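Local structure of guanine nucleotide exchange factor SRM1 (3OF7) at residues 218-221 with 225-228; 254-259 with 277-282; 40-45 with 441-446. The protein promotes the exchange of GDP for GTP on the GTPases GSP1 and GSP2, binds chromatin, and controls RNA metabolism and nuclear transport. All blocks are in the same frame, centred on the assembly; numbering follows the deposited sequence.

Interaction 1: 218-221 with 225-228; sequences FLDE and VFAW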
loop_
_atom_site.group_PDB
_atom_site.type_symbol
_atom_site.label_atom_id
_atom_site.label_comp_id
_atom_site.label_asym_id
_atom_site.label_seq_id
_atom_site.Cartn_x
_atom_site.Cartn_y
_atom_site.Cartn_z
ATOM N N PHE A 218 9.218 -8.182 5.663
ATOM C CA PHE A 218 8.665 -9.543 5.650
ATOM C C PHE A 218 8.394 -9.956 7.093
ATOM O O PHE A 218 9.134 -9.571 8.012
ATOM C CB PHE A 218 9.643 -10.570 5.044
ATOM C CG PHE A 218 10.139 -10.243 3.655
ATOM C CD1 PHE A 218 9.494 -10.752 2.532
ATOM C CD2 PHE A 218 11.276 -9.457 3.469
ATOM C CE1 PHE A 218 9.956 -10.476 1.240
ATOM C CE2 PHE A 218 11.745 -9.162 2.180
ATOM C CZ PHE A 218 11.082 -9.672 1.063
ATOM N N LEU A 219 7.336 -10.744 7.288
ATOM C CA LEU A 219 7.003 -11.316 8.595
ATOM C C LEU A 219 6.980 -12.835 8.467
ATOM O O LEU A 219 6.455 -13.368 7.484
ATOM C CB LEU A 219 5.632 -10.821 9.069
ATOM C CG LEU A 219 5.099 -11.285 10.432
ATOM C CD1 LEU A 219 6.016 -10.855 11.592
ATOM C CD2 LEU A 219 3.687 -10.719 10.642
ATOM N N ASP A 220 7.561 -13.533 9.441
ATOM C CA ASP A 220 7.540 -15.001 9.389
ATOM C C ASP A 220 6.624 -15.621 10.442
ATOM O O ASP A 220 6.049 -14.914 11.273
ATOM C CB ASP A 220 8.957 -15.602 9.383
ATOM C CG ASP A 220 9.633 -15.573 10.739
ATOM O OD1 ASP A 220 8.970 -15.293 11.758
ATOM O OD2 ASP A 220 10.858 -15.837 10.775
ATOM N N GLU A 221 6.498 -16.948 10.395
ATOM C CA GLU A 221 5.595 -17.694 11.280
ATOM C C GLU A 221 5.803 -17.436 12.769
ATOM O O GLU A 221 4.835 -17.443 13.525
ATOM C CB GLU A 221 5.717 -19.195 11.032
ATOM C CG GLU A 221 5.296 -19.655 9.666
ATOM C CD GLU A 221 5.489 -21.149 9.503
ATOM O OE1 GLU A 221 4.499 -21.893 9.680
ATOM O OE2 GLU A 221 6.627 -21.575 9.221
ATOM N N VAL A 225 10.491 -10.019 12.120
ATOM C CA VAL A 225 10.405 -9.088 10.981
ATOM C C VAL A 225 11.759 -8.953 10.301
ATOM O O VAL A 225 12.793 -8.849 10.965
ATOM C CB VAL A 225 9.922 -7.685 11.414
ATOM C CG1 VAL A 225 9.680 -6.777 10.190
ATOM C CG2 VAL A 225 8.662 -7.785 12.257
ATOM N N PHE A 226 11.742 -8.961 8.973
ATOM C CA PHE A 226 12.936 -8.792 8.164
ATOM C C PHE A 226 12.745 -7.588 7.271
ATOM O O PHE A 226 11.625 -7.309 6.835
ATOM C CB PHE A 226 13.168 -10.026 7.294
ATOM C CG PHE A 226 13.300 -11.291 8.086
ATOM C CD1 PHE A 226 12.172 -11.963 8.539
ATOM C CD2 PHE A 226 14.556 -11.782 8.420
ATOM C CE1 PHE A 226 12.295 -13.131 9.294
ATOM C CE2 PHE A 226 14.690 -12.949 9.175
ATOM C CZ PHE A 226 13.560 -13.623 9.607
ATOM N N ALA A 227 13.835 -6.886 6.995
ATOM C CA ALA A 227 13.774 -5.723 6.111
ATOM C C ALA A 227 14.834 -5.839 5.023
ATOM O O ALA A 227 15.891 -6.458 5.231
ATOM C CB ALA A 227 13.924 -4.444 6.915
ATOM N N TRP A 228 14.535 -5.267 3.858
ATOM C CA TRP A 228 15.387 -5.364 2.677
ATOM C C TRP A 228 15.212 -4.114 1.812
ATOM O O TRP A 228 14.081 -3.723 1.497
ATOM C CB TRP A 228 15.006 -6.626 1.893
ATOM C CG TRP A 228 15.754 -6.931 0.604
ATOM C CD1 TRP A 228 17.048 -6.597 0.276
ATOM C CD2 TRP A 228 15.251 -7.700 -0.495
ATOM N NE1 TRP A 228 17.363 -7.091 -0.977
ATOM C CE2 TRP A 228 16.279 -7.773 -1.468
ATOM C CE3 TRP A 228 14.020 -8.322 -0.761
ATOM C CZ2 TRP A 228 16.112 -8.443 -2.688
ATOM C CZ3 TRP A 228 13.858 -8.996 -1.970
ATOM C CH2 TRP A 228 14.894 -9.042 -2.924
#
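F218 and F226 form a hydrogen-bonded antiparallel pair in the beta hairpin of strands 215-220 and 225-229. F218 N gives its hydrogen to F226 O at 2.8 Å, and F226 N returns the bond to F218 O over the same length, with N-H...O angles of 160° and 166°. The carbonyl of F218 also receives a C-H...O contact, V225 CA lying 3.3 Å from F218 O.

Both phenylalanines project from one face of the sheet, with F218 CB 4.2 Å from F226 CB. In each, CG stands beside the backbone N (chi1 -55° in F218), and the two rings diverge at roughly a right angle, F218 toward W228 and F226 toward D220. The F218 ring and the W228 indole meet edge against edge, F218 CZ lying 3.7 Å from W228 CE3. The F226 ring presents its CE1 edge to the carboxylate of D220, whose OD2 is 3.4 Å from F226 CE1. F201, from an adjoining loop, packs against both phenylalanine rings.

On the other face L219 and V225 form the next, non-hydrogen-bonded pair, touching through L219 CD1 and V225 CG2 at 4.1 Å; V225 CG1 turns back to the F218 carbonyl. The hairpin belongs to one four-stranded blade of the beta-propeller, yet its strands fall in consecutive RCC1 repeats, so repeat and blade boundaries do not coincide.

D220 OD2 is hydrogen-bonded to S202 OG, while OD1 accepts M224 N and, weakly, E222 N and G223 N. The buried carboxylate is therefore held by polar partners as it meets the C-H edge of F226, an edge whose slight positive charge probably suits a carboxylate oxygen.

Interaction 2: 254-259 with 277-282; sequences FGLRHV and KLVSWG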
loop_
_atom_site.group_PDB
_atom_site.type_symbol
_atom_site.label_atom_id
_atom_site.label_comp_id
_atom_site.label_asym_id
_atom_site.label_seq_id
_atom_site.Cartn_x
_atom_site.Cartn_y
_atom_site.Cartn_z
ATOM N N PHE A 254 16.222 -7.431 12.776
ATOM C CA PHE A 254 16.784 -6.275 13.458
ATOM C C PHE A 254 16.279 -6.229 14.890
ATOM O O PHE A 254 16.094 -5.156 15.473
ATOM C CB PHE A 254 16.482 -4.971 12.682
ATOM C CG PHE A 254 15.043 -4.824 12.257
ATOM C CD1 PHE A 254 14.145 -4.107 13.039
ATOM C CD2 PHE A 254 14.590 -5.394 11.069
ATOM C CE1 PHE A 254 12.806 -3.961 12.651
ATOM C CE2 PHE A 254 13.254 -5.258 10.675
ATOM C CZ PHE A 254 12.364 -4.538 11.476
ATOM N N GLY A 255 16.056 -7.415 15.452
ATOM C CA GLY A 255 15.689 -7.556 16.855
ATOM C C GLY A 255 14.227 -7.328 17.179
ATOM O O GLY A 255 13.862 -7.232 18.350
ATOM N N LEU A 256 13.386 -7.235 16.149
ATOM C CA LEU A 256 11.952 -7.048 16.349
ATOM C C LEU A 256 11.254 -8.394 16.219
ATOM O O LEU A 256 11.282 -9.023 15.147
ATOM C CB LEU A 256 11.381 -6.037 15.344
ATOM C CG LEU A 256 9.882 -5.706 15.387
ATOM C CD1 LEU A 256 9.441 -5.175 16.736
ATOM C CD2 LEU A 256 9.544 -4.698 14.287
ATOM N N ARG A 257 10.630 -8.809 17.322
ATOM C CA ARG A 257 10.060 -10.147 17.487
ATOM C C ARG A 257 8.613 -10.087 17.953
ATOM O O ARG A 257 8.108 -9.017 18.321
ATOM C CB ARG A 257 10.871 -10.937 18.534
ATOM C CG ARG A 257 12.248 -11.411 18.072
ATOM C CD ARG A 257 13.118 -11.810 19.267
ATOM N NE ARG A 257 13.622 -10.633 19.972
ATOM C CZ ARG A 257 14.835 -10.106 19.802
ATOM N NH1 ARG A 257 15.705 -10.656 18.958
ATOM N NH2 ARG A 257 15.182 -9.025 20.486
ATOM N N HIS A 258 7.960 -11.251 17.953
ATOM C CA HIS A 258 6.597 -11.424 18.485
ATOM C C HIS A 258 5.532 -10.602 17.740
ATOM O O HIS A 258 4.507 -10.222 18.315
ATOM C CB HIS A 258 6.546 -11.126 19.998
ATOM C CG HIS A 258 7.660 -11.756 20.779
ATOM N ND1 HIS A 258 8.593 -11.015 21.475
ATOM C CD2 HIS A 258 8.002 -13.055 20.957
ATOM C CE1 HIS A 258 9.454 -11.831 22.059
ATOM N NE2 HIS A 258 9.120 -13.074 21.757
ATOM N N VAL A 259 5.777 -10.346 16.459
ATOM C CA VAL A 259 4.898 -9.498 15.653
ATOM C C VAL A 259 3.857 -10.330 14.897
ATOM O O VAL A 259 4.181 -11.383 14.371
ATOM C CB VAL A 259 5.735 -8.644 14.665
ATOM C CG1 VAL A 259 4.827 -7.858 13.697
ATOM C CG2 VAL A 259 6.633 -7.691 15.442
ATOM N N LYS A 277 0.414 -4.371 21.040
ATOM C CA LYS A 277 1.189 -3.139 21.110
ATOM C C LYS A 277 1.685 -2.769 19.711
ATOM O O LYS A 277 2.297 -3.589 19.023
ATOM C CB LYS A 277 2.367 -3.284 22.082
ATOM C CG LYS A 277 1.959 -3.486 23.548
ATOM N N LEU A 278 1.404 -1.537 19.299
ATOM C CA LEU A 278 1.792 -1.053 17.976
ATOM C C LEU A 278 3.057 -0.204 18.087
ATOM O O LEU A 278 3.099 0.757 18.865
ATOM C CB LEU A 278 0.651 -0.238 17.355
ATOM C CG LEU A 278 0.837 0.353 15.950
ATOM C CD1 LEU A 278 1.097 -0.748 14.934
ATOM C CD2 LEU A 278 -0.384 1.195 15.546
ATOM N N VAL A 279 4.078 -0.570 17.315
ATOM C CA VAL A 279 5.328 0.197 17.256
ATOM C C VAL A 279 5.584 0.730 15.841
ATOM O O VAL A 279 5.119 0.149 14.856
ATOM C CB VAL A 279 6.564 -0.639 17.733
ATOM C CG1 VAL A 279 6.447 -0.983 19.228
ATOM C CG2 VAL A 279 6.737 -1.898 16.900
ATOM N N SER A 280 6.334 1.826 15.751
ATOM C CA SER A 280 6.757 2.366 14.462
ATOM C C SER A 280 8.224 2.772 14.481
ATOM O O SER A 280 8.807 2.986 15.554
ATOM C CB SER A 280 5.890 3.561 14.068
ATOM O OG SER A 280 5.901 4.540 15.087
ATOM N N TRP A 281 8.818 2.860 13.295
ATOM C CA TRP A 281 10.188 3.350 13.136
ATOM C C TRP A 281 10.387 3.944 11.746
ATOM O O TRP A 281 9.569 3.734 10.848
ATOM C CB TRP A 281 11.214 2.234 13.387
ATOM C CG TRP A 281 11.190 1.124 12.372
ATOM C CD1 TRP A 281 12.042 0.970 11.313
ATOM C CD2 TRP A 281 10.283 0.012 12.320
ATOM N NE1 TRP A 281 11.727 -0.161 10.610
ATOM C CE2 TRP A 281 10.649 -0.769 11.199
ATOM C CE3 TRP A 281 9.200 -0.400 13.109
ATOM C CZ2 TRP A 281 9.970 -1.944 10.842
ATOM C CZ3 TRP A 281 8.513 -1.570 12.746
ATOM C CH2 TRP A 281 8.910 -2.328 11.627
ATOM N N GLY A 282 11.488 4.672 11.576
ATOM C CA GLY A 282 11.842 5.247 10.283
ATOM C C GLY A 282 11.564 6.736 10.227
ATOM O O GLY A 282 11.638 7.438 11.246
#
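The six-membered ring of the W281 indole receives two apolar side chains from the loop 254-259, F254 and L256, and this is where the contact is tight. F254 and W281 reach for each other from opposite directions. The closest approach, 3.6 Å, is from F254 CZ to W281 CZ2, while F254 CE1 sits over one face of the indole near its rim. With ring centroids 5.4 Å apart and planes inclined at 54°, the pair is neither a parallel stack nor an edge-to-face one. The W281 side chain has CG between the backbone N and the carbonyl carbon (chi1 66°), which carries the indole across to the loop. L256 adds one methyl branch, CD2, which rests at 3.6 Å from both W281 CH2 and W281 CZ3. Replacing W281 by an alanine is likely to leave F254 CZ and L256 CD2 without their aromatic partner and to open a gap between loop and strand.

Away from the indole the packing slackens. The other branch of L256 meets V279 at longer range, L256 CD1 to V279 CG2 being 4.3 Å, and beyond it the loop turns R257 and H258 toward solvent.

The loop bridges two blades of the propeller: it follows strand 252-253, the outer strand of one, and leads into strand 259-264, the first of the next. F254 and L256 also lie on V225 of strand 225-229, while W281 touches C269 of strand 268-273 and P304 of strand 304-306, its NE1 hydrogen-bonded to Q235 O.

Interaction 3: 40-45 with 441-446; sequences CELGLG and GQFSVS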
loop_
_atom_site.group_PDB
_atom_site.type_symbol
_atom_site.label_atom_id
_atom_site.label_comp_id
_atom_site.label_asym_id
_atom_site.label_seq_id
_atom_site.Cartn_x
_atom_site.Cartn_y
_atom_site.Cartn_z
ATOM N N CYS A 40 2.655 5.273 -17.298
ATOM C CA CYS A 40 1.888 4.048 -17.598
ATOM C C CYS A 40 1.152 3.430 -16.403
ATOM O O CYS A 40 0.639 2.312 -16.505
ATOM C CB CYS A 40 2.761 2.994 -18.306
ATOM S SG CYS A 40 3.402 3.553 -19.919
ATOM N N GLU A 41 1.069 4.167 -15.291
ATOM C CA GLU A 41 0.536 3.615 -14.026
ATOM C C GLU A 41 -0.921 3.158 -14.086
ATOM O O GLU A 41 -1.318 2.248 -13.344
ATOM C CB GLU A 41 0.659 4.613 -12.870
ATOM C CG GLU A 41 2.053 5.094 -12.565
ATOM C CD GLU A 41 2.318 6.459 -13.160
ATOM O OE1 GLU A 41 2.081 6.630 -14.377
ATOM O OE2 GLU A 41 2.759 7.356 -12.408
ATOM N N LEU A 42 -1.712 3.805 -14.938
ATOM C CA LEU A 42 -3.157 3.561 -14.972
ATOM C C LEU A 42 -3.521 2.238 -15.624
ATOM O O LEU A 42 -4.586 1.693 -15.355
ATOM C CB LEU A 42 -3.906 4.712 -15.654
ATOM C CG LEU A 42 -3.872 6.084 -14.975
ATOM C CD1 LEU A 42 -4.645 7.116 -15.801
ATOM C CD2 LEU A 42 -4.415 6.011 -13.547
ATOM N N GLY A 43 -2.643 1.722 -16.477
ATOM C CA GLY A 43 -2.921 0.471 -17.180
ATOM C C GLY A 43 -4.174 0.538 -18.022
ATOM O O GLY A 43 -4.889 -0.450 -18.165
ATOM N N LEU A 44 -4.448 1.719 -18.566
ATOM C CA LEU A 44 -5.607 1.911 -19.436
ATOM C C LEU A 44 -5.178 2.030 -20.905
ATOM O O LEU A 44 -5.917 2.545 -21.748
ATOM C CB LEU A 44 -6.431 3.116 -18.978
ATOM C CG LEU A 44 -7.189 2.942 -17.653
ATOM C CD1 LEU A 44 -7.723 4.277 -17.153
ATOM C CD2 LEU A 44 -8.317 1.918 -17.750
ATOM N N GLY A 45 -3.980 1.532 -21.201
ATOM C CA GLY A 45 -3.466 1.527 -22.565
ATOM C C GLY A 45 -2.736 2.802 -22.955
ATOM O O GLY A 45 -2.596 3.724 -22.139
ATOM N N GLY A 441 1.814 6.585 -6.346
ATOM C CA GLY A 441 2.312 7.957 -6.254
ATOM C C GLY A 441 1.285 8.987 -6.699
ATOM O O GLY A 441 1.069 10.001 -6.021
ATOM N N GLN A 442 0.652 8.724 -7.842
ATOM C CA GLN A 442 -0.234 9.698 -8.489
ATOM C C GLN A 442 -1.552 9.096 -8.980
ATOM O O GLN A 442 -2.238 9.691 -9.818
ATOM C CB GLN A 442 0.488 10.361 -9.684
ATOM C CG GLN A 442 1.804 11.056 -9.340
ATOM C CD GLN A 442 2.361 11.892 -10.495
ATOM O OE1 GLN A 442 1.898 11.794 -11.635
ATOM N NE2 GLN A 442 3.358 12.719 -10.195
ATOM N N PHE A 443 -1.917 7.929 -8.455
ATOM C CA PHE A 443 -3.051 7.178 -8.997
ATOM C C PHE A 443 -3.596 6.208 -7.960
ATOM O O PHE A 443 -2.945 5.946 -6.945
ATOM C CB PHE A 443 -2.631 6.425 -10.275
ATOM C CG PHE A 443 -1.757 5.209 -10.023
ATOM C CD1 PHE A 443 -0.429 5.354 -9.634
ATOM C CD2 PHE A 443 -2.273 3.918 -10.191
ATOM C CE1 PHE A 443 0.391 4.228 -9.407
ATOM C CE2 PHE A 443 -1.475 2.786 -9.964
ATOM C CZ PHE A 443 -0.140 2.939 -9.570
ATOM N N SER A 444 -4.782 5.669 -8.230
ATOM C CA SER A 444 -5.427 4.698 -7.349
ATOM C C SER A 444 -6.072 3.573 -8.164
ATOM O O SER A 444 -6.343 3.729 -9.361
ATOM C CB SER A 444 -6.486 5.386 -6.487
ATOM O OG SER A 444 -5.963 6.544 -5.857
ATOM N N VAL A 445 -6.291 2.435 -7.511
ATOM C CA VAL A 445 -6.908 1.271 -8.143
ATOM C C VAL A 445 -7.918 0.699 -7.157
ATOM O O VAL A 445 -7.664 0.679 -5.946
ATOM C CB VAL A 445 -5.863 0.176 -8.490
ATOM C CG1 VAL A 445 -6.540 -1.047 -9.144
ATOM C CG2 VAL A 445 -4.758 0.726 -9.397
ATOM N N SER A 446 -9.065 0.248 -7.669
ATOM C CA SER A 446 -10.037 -0.454 -6.837
ATOM C C SER A 446 -10.554 -1.721 -7.525
ATOM O O SER A 446 -10.402 -1.908 -8.734
ATOM C CB SER A 446 -11.202 0.463 -6.452
ATOM O OG SER A 446 -11.964 0.786 -7.599
HETATM O O HOH W 1 2.649 7.281 -9.685
HETATM O O HOH W 2 2.152 9.856 -13.136
#
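L42 and F443 bring their CA atoms to 7.0 Å where a type I turn from C40 to G43, closed by a weak bond from G43 N to C40 O, approaches the start of strand 443-450. E41 and L42 occupy the two corner positions of this turn, and both direct atoms at F443.

E41 contributes the aliphatic part of its chain. Its CB sits over the middle of the F443 ring, 3.5 Å from the centroid and 14° off the ring normal, a well-formed CH-pi contact, and CG continues above the CD1-CE1 side. The E41 carbonyl lies over the same face, toward the CD2-CE2 edge, with E41 O 3.4 Å from F443 CE2. L42 reaches past the base of the same phenylalanine, with L42 CD2 at 3.7 Å from F443 CB. F443 CG is wedged between its own backbone N and carbonyl carbon (chi1 74°), and that torsion swings the ring toward the turn.

Strand 443-450 pairs with strand 30-34 in one antiparallel sheet, where the first and last strands of the propeller meet; this joining of N- and C-terminal strands in a single blade is the closure that completes the seven-bladed propeller of the RCC1 family. The turn 40-45 comes from the loop that follows strand 30-34, so it packs onto its own closing blade.

Beyond the ring the E41 chain bends at chi2 (100°) and brings its carboxylate back toward the backbone. OE1 accepts a hydrogen bond from M39 N, whereas OE2 accepts one from a water at 2.7 Å from E41 OE2; this water in turn accepts a weak bond from Q442 N. A second water lies between E41 OE2 and Q442 OE1, though its hydrogen bonding is doubtful. V74 of strand 69-74, in the next blade, also packs on F443.

How the interactions relate
Interactions 1 and 2 are neighbours, their centres about 11 Å apart, and V225 joins them: its N probably bonds to L256 O, and its side chain meets V259. Interaction 3 lies on the opposite side of the chain's centre, with centres about 28 and 32 Å away, and its segments bracket the other two in sequence. Interactions 1 and 3 are buried, whereas interaction 2 is only partly so. Interaction 1 binds adjacent strands within a blade by backbone hydrogen bonds; interaction 2 relies on apolar side chains between a blade-linking loop and the following blade; interaction 3 adds water to CH-pi packing at the propeller's closure.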